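Long-range contacts in PT26-6P (Thermococcus sp., PDB 2WB7), which is of unknown function but is encoded by a family of euryarchaeal mobile elements and combines two immunoglobulin-like domains with a helical domain: residues Gly49-Ile53 against Phe208-Ala212; Phe67-Leu73 against Leu122-Met128; Glu89-Ile95 against Glu164-Lys170. All blocks are in the same frame, centred on the assembly; numbering follows the deposited sequence.

In the fold
All three contacts lie in the first immunoglobulin-like domain. Contacts 2 and 3 each join two neighbouring antiparallel strands within one sheet, and the two sheets face each other: Val69, Ile71, Leu73 and Leu124 of contact 2 pack on Ile165, Ala92 and Val90 of contact 3. Contact 2 is the more buried, with a single ion pair at its surface; contact 3 turns an aliphatic face inward and a mixed, partly charged face outward. Contact 1 bridges the sheets by packing, without hydrogen bonds between its segments. Its strand 208-212 neighbours 164-170 of contact 3, while Ile53 and Val51 of its other segment rest on Leu73 of contact 2, and it is only partly buried.

Contact 1 (Gly49-Ile53 against Phe208-Ala212); sequences GQVLI and FTLKA
Segment 208-212 is a regular extended strand whose CA-to-CB bonds alternate, so that Phe208, Leu210 and Ala212 project toward 49-53 while Thr209 and Lys211 point away. The opposing chain is less regular: Gly49 has phi/psi 115/151, Gln50 turns at -61/-1, and from Val51 the backbone is extended into strand 52-62. The CA atoms stay far apart, with Gly49 CA 7.1 Å from Leu210 CA, Gln50 CA 7.8 Å from Phe208 CA and Ile53 CA 6.5 Å from Ala212 CA; side chains fill the gap. The main bump is Leu210 (chi1 m, chi2 t). Leu210 CD1 enters a hollow walled by backbone, 4.0 Å from Gly49 CA, 3.8 Å from Gln50 N and 3.4 Å from Val51 O, and also meets Val51 CB at 3.7 Å. A CB on Gly49 would clash with this methyl, and the glycine's backbone angles also disfavour a side chain. Ile53 (m, t) fills the next gap, CD1 lying 4.0 Å from Leu210 CB and CG2 3.8 Å from Ala212 CB. At the other end the Phe208 ring (chi1 p) has Gln50 CB over one face and Val51 CG2 4.1 Å from its CE1, while Gln50 NE2 comes within 3.5 Å of Phe208 CB. Val85 touches both Val51 and Phe208, and Leu73 backs Val51 and Ile53. Such interlocking is characteristic of packing between the sheets of a beta sandwich. The segments bury 349 Å² without sharing a hydrogen bond, so they offer each other close fit and mainly apolar burial; their backbone hydrogen bonds go to neighbours such as Gly45 and Val169.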
# COMPACT_ATOMS: atom_id res chain seq x y z
N GLY A 49 -9.40 -42.55 0.30
CA GLY A 49 -10.03 -42.24 -0.97
C GLY A 49 -9.14 -42.57 -2.15
O GLY A 49 -7.91 -42.53 -2.06
N GLN A 50 -9.78 -42.89 -3.28
CA GLN A 50 -9.07 -43.24 -4.51
C GLN A 50 -8.20 -42.09 -4.99
O GLN A 50 -7.53 -42.20 -6.02
CB GLN A 50 -10.07 -43.61 -5.61
CG GLN A 50 -11.03 -44.75 -5.28
CD GLN A 50 -12.33 -44.25 -4.67
OE1 GLN A 50 -12.33 -43.26 -3.93
NE2 GLN A 50 -13.44 -44.93 -4.99
N VAL A 51 -8.24 -40.98 -4.26
CA VAL A 51 -7.45 -39.80 -4.58
C VAL A 51 -7.16 -39.03 -3.29
O VAL A 51 -8.05 -38.83 -2.46
CB VAL A 51 -8.19 -38.88 -5.56
CG1 VAL A 51 -7.29 -37.76 -6.02
CG2 VAL A 51 -8.70 -39.66 -6.74
N LEU A 52 -5.91 -38.64 -3.11
CA LEU A 52 -5.53 -37.76 -2.02
C LEU A 52 -5.58 -36.34 -2.56
O LEU A 52 -5.10 -36.08 -3.66
CB LEU A 52 -4.14 -38.09 -1.49
CG LEU A 52 -4.04 -39.14 -0.39
CD1 LEU A 52 -4.78 -38.70 0.89
CD2 LEU A 52 -4.56 -40.47 -0.90
N ILE A 53 -6.19 -35.42 -1.81
CA ILE A 53 -6.34 -34.04 -2.26
C ILE A 53 -5.58 -33.09 -1.35
O ILE A 53 -5.77 -33.10 -0.14
CB ILE A 53 -7.82 -33.62 -2.30
CG1 ILE A 53 -8.66 -34.71 -2.97
CG2 ILE A 53 -7.97 -32.27 -3.00
CD1 ILE A 53 -10.11 -34.32 -3.27
N PHE A 208 -16.88 -42.43 -7.38
CA PHE A 208 -16.51 -41.73 -6.16
C PHE A 208 -16.76 -40.23 -6.29
O PHE A 208 -16.78 -39.67 -7.40
CB PHE A 208 -15.05 -41.98 -5.77
CG PHE A 208 -14.06 -41.53 -6.81
CD1 PHE A 208 -13.60 -40.21 -6.83
CD2 PHE A 208 -13.61 -42.41 -7.77
CE1 PHE A 208 -12.70 -39.79 -7.79
CE2 PHE A 208 -12.70 -42.00 -8.73
CZ PHE A 208 -12.25 -40.68 -8.75
N THR A 209 -16.99 -39.61 -5.15
CA THR A 209 -17.05 -38.17 -5.06
C THR A 209 -16.22 -37.81 -3.84
O THR A 209 -16.60 -38.08 -2.70
CB THR A 209 -18.48 -37.66 -4.89
OG1 THR A 209 -19.18 -37.79 -6.13
CG2 THR A 209 -18.47 -36.20 -4.47
N LEU A 210 -15.04 -37.24 -4.09
CA LEU A 210 -14.17 -36.87 -3.00
C LEU A 210 -14.23 -35.36 -2.84
O LEU A 210 -14.44 -34.61 -3.81
CB LEU A 210 -12.75 -37.38 -3.24
CG LEU A 210 -12.68 -38.92 -3.33
CD1 LEU A 210 -11.25 -39.42 -3.54
CD2 LEU A 210 -13.31 -39.59 -2.11
N LYS A 211 -14.09 -34.92 -1.60
CA LYS A 211 -14.24 -33.51 -1.29
C LYS A 211 -13.26 -33.13 -0.19
O LYS A 211 -13.14 -33.82 0.82
CB LYS A 211 -15.68 -33.21 -0.89
CG LYS A 211 -15.82 -32.19 0.23
CD LYS A 211 -17.21 -32.28 0.87
CE LYS A 211 -17.32 -31.41 2.12
NZ LYS A 211 -17.21 -29.96 1.79
N ALA A 212 -12.55 -32.03 -0.43
CA ALA A 212 -11.60 -31.50 0.53
C ALA A 212 -11.93 -30.04 0.79
O ALA A 212 -12.59 -29.38 -0.01
CB ALA A 212 -10.16 -31.66 0.02

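Contact 2 (Phe67-Leu73 against Leu122-Met128); sequences FPVQIRL and LDLVTVM
Backbone hydrogen bonding sets the frame of this strand pair. Residues 67-73 and 122-128 are extended throughout and run antiparallel, with axes 4.3 Å apart at closest approach and N-to-C directions 146° apart, in the register Phe67-Met128 to Leu73-Leu122. Phe67-Met128, Val69-Thr126, Ile71-Leu124 and Leu73-Leu122 are hydrogen-bonded pairs, each closed by two N-H...O bonds; the shortest, Val69 N to Thr126 O, is 2.6 Å. The other seven are alike, Ile71 N to Leu124 O for instance measuring 2.8 Å. In the non-hydrogen-bonded pairs between them, CA-H...O contacts add to the join, as from Pro68 CA to Thr126 O (3.3 Å) and Arg72 CA to Leu122 O (3.3 Å).

The side chains of the hydrogen-bonded pairs share one face. Here lies the inner surface of one sheet of the immunoglobulin-like sandwich: Ile71 and Leu124 rest on Trp107, and Leu73 and Leu122 on Ile87, both residues of the facing sheet. Apolar contacts across the pair include Val69 CG2 to Met128 CG at 3.6 Å (residue 128 is selenomethionine), Ile71 CB to Leu124 CB at 4.1 Å and Leu73 CD1 to Leu124 CD1 at 4.3 Å. Phe67, in the p rotamer, swings its ring across the strands, putting CE1 3.9 Å from Met128 CB and one ring face over Met128 O.

Pro68, Gln70, Arg72, Asp123, Val125 and Val127 occupy the opposite face. Gln70 CG touches Val125 CG2 at 3.5 Å. The salt bridge from Arg72 NH1 to Asp123 OD1 (3.1 Å) is purely electrostatic, since the oxygen sits well off the guanidinium plane.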
# COMPACT_ATOMS: atom_id res chain seq x y z
N PHE A 67 -5.34 -14.58 -5.64
CA PHE A 67 -4.12 -15.33 -5.36
C PHE A 67 -4.15 -16.68 -6.02
O PHE A 67 -5.22 -17.24 -6.23
CB PHE A 67 -3.95 -15.50 -3.85
CG PHE A 67 -5.17 -16.03 -3.17
CD1 PHE A 67 -5.38 -17.39 -3.05
CD2 PHE A 67 -6.11 -15.17 -2.65
CE1 PHE A 67 -6.51 -17.88 -2.42
CE2 PHE A 67 -7.25 -15.65 -2.02
CZ PHE A 67 -7.45 -17.01 -1.91
N PRO A 68 -2.97 -17.21 -6.35
CA PRO A 68 -2.95 -18.49 -7.03
C PRO A 68 -3.25 -19.58 -6.03
O PRO A 68 -2.76 -19.55 -4.91
CB PRO A 68 -1.51 -18.60 -7.54
CG PRO A 68 -0.70 -17.62 -6.75
CD PRO A 68 -1.64 -16.84 -5.85
N VAL A 69 -4.06 -20.54 -6.44
CA VAL A 69 -4.32 -21.71 -5.63
C VAL A 69 -3.88 -22.92 -6.40
O VAL A 69 -4.25 -23.09 -7.56
CB VAL A 69 -5.81 -21.87 -5.30
CG1 VAL A 69 -6.06 -23.23 -4.63
CG2 VAL A 69 -6.29 -20.75 -4.41
N GLN A 70 -3.06 -23.75 -5.76
CA GLN A 70 -2.67 -25.03 -6.33
C GLN A 70 -3.40 -26.18 -5.66
O GLN A 70 -3.52 -26.25 -4.44
CB GLN A 70 -1.16 -25.22 -6.23
CG GLN A 70 -0.43 -24.83 -7.48
CD GLN A 70 1.07 -24.87 -7.32
OE1 GLN A 70 1.65 -24.04 -6.64
NE2 GLN A 70 1.71 -25.84 -7.96
N ILE A 71 -3.92 -27.08 -6.50
CA ILE A 71 -4.55 -28.31 -6.04
C ILE A 71 -3.75 -29.52 -6.53
O ILE A 71 -3.55 -29.70 -7.72
CB ILE A 71 -5.97 -28.43 -6.57
CG1 ILE A 71 -6.77 -27.16 -6.26
CG2 ILE A 71 -6.65 -29.67 -6.00
CD1 ILE A 71 -7.95 -26.93 -7.22
N ARG A 72 -3.30 -30.34 -5.60
CA ARG A 72 -2.53 -31.51 -5.97
C ARG A 72 -3.28 -32.82 -5.70
O ARG A 72 -3.64 -33.13 -4.56
CB ARG A 72 -1.20 -31.50 -5.24
CG ARG A 72 -0.36 -32.71 -5.48
CD ARG A 72 0.73 -32.76 -4.45
NE ARG A 72 1.96 -33.32 -5.00
CZ ARG A 72 2.83 -32.62 -5.72
NH1 ARG A 72 2.59 -31.33 -5.99
NH2 ARG A 72 3.93 -33.21 -6.18
N LEU A 73 -3.51 -33.59 -6.76
CA LEU A 73 -4.21 -34.87 -6.68
C LEU A 73 -3.25 -36.05 -6.79
O LEU A 73 -2.58 -36.20 -7.81
CB LEU A 73 -5.24 -34.96 -7.80
CG LEU A 73 -6.18 -33.77 -8.01
CD1 LEU A 73 -7.20 -34.09 -9.08
CD2 LEU A 73 -6.86 -33.44 -6.71
N LEU A 122 -1.14 -35.29 -10.00
CA LEU A 122 -1.70 -34.26 -10.87
C LEU A 122 -1.72 -32.90 -10.18
O LEU A 122 -2.16 -32.78 -9.04
CB LEU A 122 -3.12 -34.65 -11.29
CG LEU A 122 -3.20 -36.01 -11.97
CD1 LEU A 122 -4.58 -36.26 -12.55
CD2 LEU A 122 -2.12 -36.09 -13.06
N ASP A 123 -1.25 -31.88 -10.89
CA ASP A 123 -1.19 -30.52 -10.36
C ASP A 123 -2.16 -29.62 -11.10
O ASP A 123 -2.01 -29.40 -12.29
CB ASP A 123 0.22 -29.95 -10.50
CG ASP A 123 1.21 -30.54 -9.49
OD1 ASP A 123 0.76 -31.11 -8.46
OD2 ASP A 123 2.43 -30.43 -9.73
N LEU A 124 -3.14 -29.10 -10.39
CA LEU A 124 -4.06 -28.11 -10.95
C LEU A 124 -3.77 -26.71 -10.40
O LEU A 124 -3.54 -26.53 -9.20
CB LEU A 124 -5.50 -28.50 -10.64
CG LEU A 124 -6.05 -29.77 -11.29
CD1 LEU A 124 -7.37 -30.12 -10.64
CD2 LEU A 124 -6.22 -29.59 -12.81
N VAL A 125 -3.80 -25.71 -11.28
CA VAL A 125 -3.56 -24.34 -10.84
C VAL A 125 -4.72 -23.43 -11.18
O VAL A 125 -5.23 -23.43 -12.30
CB VAL A 125 -2.24 -23.77 -11.39
CG1 VAL A 125 -2.07 -22.35 -10.97
CG2 VAL A 125 -1.06 -24.59 -10.88
N THR A 126 -5.14 -22.65 -10.19
CA THR A 126 -6.20 -21.68 -10.40
C THR A 126 -5.95 -20.38 -9.62
O THR A 126 -4.97 -20.25 -8.88
CB THR A 126 -7.59 -22.28 -10.06
OG1 THR A 126 -8.61 -21.48 -10.67
CG2 THR A 126 -7.81 -22.34 -8.57
N VAL A 127 -6.82 -19.40 -9.82
CA VAL A 127 -6.71 -18.13 -9.13
C VAL A 127 -7.98 -17.93 -8.34
O VAL A 127 -9.06 -18.20 -8.85
CB VAL A 127 -6.59 -16.97 -10.13
CG1 VAL A 127 -6.30 -15.67 -9.39
CG2 VAL A 127 -5.51 -17.27 -11.16
N MSE A 128 -7.85 -17.47 -7.11
CA MSE A 128 -9.04 -17.25 -6.27
C MSE A 128 -9.06 -15.86 -5.60
O MSE A 128 -8.13 -15.06 -5.74
CB MSE A 128 -9.17 -18.36 -5.22
CG MSE A 128 -9.42 -19.76 -5.81
SE MSE A 128 -11.27 -20.14 -6.39
CE MSE A 128 -10.84 -20.98 -8.09

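Contact 3 (Glu89-Ile95 against Glu164-Lys170); sequences EVTAYVI and EIRVIVK
Aliphatic side chains form the buried face of this strand pair: Val90, Ala92 and Val94 from one strand, Ile165, Val167 and Val169 from the other. Val90 CG1 meets Val167 CG1 at 3.7 Å, Val90 CG2 meets Val169 CG1 at 3.9 Å, and Val94 CG2 lies 4.2 Å from Ile165 CG1. These residues make up the non-hydrogen-bonded pairs of an antiparallel register running from Glu89-Lys170 to Ile95-Glu164; the axes approach to 4.7 Å with N-to-C directions 169° apart.

Around them, Thr91-Ile168, Tyr93-Arg166 and Ile95-Glu164 are doubly hydrogen-bonded. The shortest of these bonds, Ile95 N to Glu164 O, is 2.7 Å. The longest, Tyr93 N to Arg166 O, is 3.2 Å. In the Glu89-Lys170 pair, Lys170 N to Glu89 O is 3.0 Å and the return bond, Glu89 N to Lys170 O, is weak at 3.3 Å.

The other face is mixed. Tyr93 (chi1 p) lies across the neighbouring strand, one ring face over Arg166 O and its OH 2.9 Å from Arg166 CD. Ile95 CD1 sits over the Arg166 guanidinium, 3.5 Å from NH1, while that group forms a salt bridge with Glu213. At the ends, Glu164 hydrogen-bonds through its carboxylate to Thr214, and Glu89 OE1 stays 4.1 Å from Lys170 NZ, beyond a salt bridge.

Strand 104-108 flanks 89-95 and strand 198-213 flanks 164-170, making this an interior pair of its sheet. Ala92 packs on Ile71 and Val169 on Ile53 of the opposite sheet, giving an aliphatic inner face backed by a mixed outer face, as expected of an immunoglobulin-like beta sandwich.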
# COMPACT_ATOMS: atom_id res chain seq x y z
N GLU A 89 -14.38 -34.74 -13.35
CA GLU A 89 -14.66 -33.35 -13.08
C GLU A 89 -14.11 -32.93 -11.74
O GLU A 89 -14.46 -33.50 -10.72
CB GLU A 89 -16.17 -33.11 -13.10
CG GLU A 89 -16.57 -31.72 -12.69
CD GLU A 89 -17.97 -31.66 -12.13
OE1 GLU A 89 -18.15 -32.06 -10.95
OE2 GLU A 89 -18.89 -31.21 -12.86
N VAL A 90 -13.23 -31.94 -11.75
CA VAL A 90 -12.81 -31.30 -10.52
C VAL A 90 -13.38 -29.89 -10.47
O VAL A 90 -13.43 -29.17 -11.47
CB VAL A 90 -11.28 -31.25 -10.36
CG1 VAL A 90 -10.90 -30.59 -9.04
CG2 VAL A 90 -10.70 -32.66 -10.45
N THR A 91 -13.85 -29.52 -9.28
CA THR A 91 -14.50 -28.25 -9.07
C THR A 91 -13.95 -27.61 -7.81
O THR A 91 -13.95 -28.22 -6.75
CB THR A 91 -16.02 -28.46 -8.92
OG1 THR A 91 -16.59 -28.68 -10.21
CG2 THR A 91 -16.68 -27.26 -8.27
N ALA A 92 -13.47 -26.38 -7.93
CA ALA A 92 -13.05 -25.62 -6.76
C ALA A 92 -13.70 -24.23 -6.69
O ALA A 92 -14.04 -23.61 -7.71
CB ALA A 92 -11.53 -25.52 -6.69
N TYR A 93 -13.88 -23.75 -5.47
CA TYR A 93 -14.48 -22.45 -5.25
C TYR A 93 -14.23 -21.96 -3.82
O TYR A 93 -13.78 -22.72 -2.96
CB TYR A 93 -15.98 -22.48 -5.54
CG TYR A 93 -16.73 -23.55 -4.77
CD1 TYR A 93 -17.12 -24.74 -5.39
CD2 TYR A 93 -17.05 -23.38 -3.43
CE1 TYR A 93 -17.80 -25.72 -4.69
CE2 TYR A 93 -17.72 -24.34 -2.73
CZ TYR A 93 -18.10 -25.51 -3.36
OH TYR A 93 -18.78 -26.47 -2.64
N VAL A 94 -14.52 -20.68 -3.61
CA VAL A 94 -14.39 -20.05 -2.31
C VAL A 94 -15.76 -20.04 -1.67
O VAL A 94 -16.76 -19.82 -2.35
CB VAL A 94 -13.87 -18.60 -2.44
CG1 VAL A 94 -14.18 -17.80 -1.19
CG2 VAL A 94 -12.38 -18.60 -2.74
N ILE A 95 -15.81 -20.30 -0.38
CA ILE A 95 -17.09 -20.31 0.31
C ILE A 95 -17.04 -19.43 1.55
O ILE A 95 -16.10 -19.51 2.34
CB ILE A 95 -17.55 -21.76 0.65
CG1 ILE A 95 -18.86 -21.74 1.44
CG2 ILE A 95 -16.47 -22.50 1.43
CD1 ILE A 95 -19.39 -23.11 1.76
N GLU A 164 -13.32 -19.90 3.12
CA GLU A 164 -12.58 -21.14 2.96
C GLU A 164 -12.65 -21.60 1.51
O GLU A 164 -13.57 -21.24 0.78
CB GLU A 164 -13.14 -22.24 3.87
CG GLU A 164 -13.06 -21.95 5.36
CD GLU A 164 -11.66 -22.11 5.92
OE1 GLU A 164 -10.82 -22.72 5.23
OE2 GLU A 164 -11.40 -21.64 7.06
N ILE A 165 -11.67 -22.39 1.10
CA ILE A 165 -11.71 -23.02 -0.21
C ILE A 165 -12.12 -24.49 -0.10
O ILE A 165 -11.68 -25.22 0.79
CB ILE A 165 -10.34 -22.93 -0.92
CG1 ILE A 165 -9.89 -21.48 -1.01
CG2 ILE A 165 -10.43 -23.54 -2.31
CD1 ILE A 165 -8.53 -21.32 -1.63
N ARG A 166 -12.97 -24.93 -1.01
CA ARG A 166 -13.25 -26.35 -1.06
C ARG A 166 -13.19 -26.92 -2.48
O ARG A 166 -13.47 -26.23 -3.48
CB ARG A 166 -14.55 -26.70 -0.33
CG ARG A 166 -15.85 -26.47 -1.09
CD ARG A 166 -16.99 -27.28 -0.44
NE ARG A 166 -17.14 -27.04 1.01
CZ ARG A 166 -18.29 -26.68 1.60
NH1 ARG A 166 -19.39 -26.50 0.87
NH2 ARG A 166 -18.34 -26.49 2.91
N VAL A 167 -12.78 -28.19 -2.55
CA VAL A 167 -12.56 -28.88 -3.81
C VAL A 167 -13.40 -30.15 -3.89
O VAL A 167 -13.59 -30.86 -2.90
CB VAL A 167 -11.08 -29.26 -3.97
CG1 VAL A 167 -10.82 -29.81 -5.38
CG2 VAL A 167 -10.19 -28.06 -3.68
N ILE A 168 -13.91 -30.44 -5.08
CA ILE A 168 -14.71 -31.64 -5.27
C ILE A 168 -14.21 -32.41 -6.48
O ILE A 168 -14.18 -31.89 -7.59
CB ILE A 168 -16.20 -31.30 -5.42
CG1 ILE A 168 -16.69 -30.64 -4.13
CG2 ILE A 168 -17.00 -32.56 -5.74
CD1 ILE A 168 -18.20 -30.41 -4.07
N VAL A 169 -13.80 -33.65 -6.23
CA VAL A 169 -13.31 -34.51 -7.29
C VAL A 169 -14.31 -35.63 -7.55
O VAL A 169 -14.79 -36.29 -6.62
CB VAL A 169 -11.92 -35.11 -6.97
CG1 VAL A 169 -11.30 -35.75 -8.23
CG2 VAL A 169 -11.00 -34.05 -6.38
N LYS A 170 -14.59 -35.85 -8.82
CA LYS A 170 -15.53 -36.87 -9.22
C LYS A 170 -14.95 -37.71 -10.35
O LYS A 170 -14.15 -37.22 -11.16
CB LYS A 170 -16.84 -36.23 -9.67
CG LYS A 170 -17.57 -35.51 -8.55
CD LYS A 170 -18.91 -34.98 -9.02
CE LYS A 170 -19.62 -34.24 -7.89
NZ LYS A 170 -20.92 -33.66 -8.34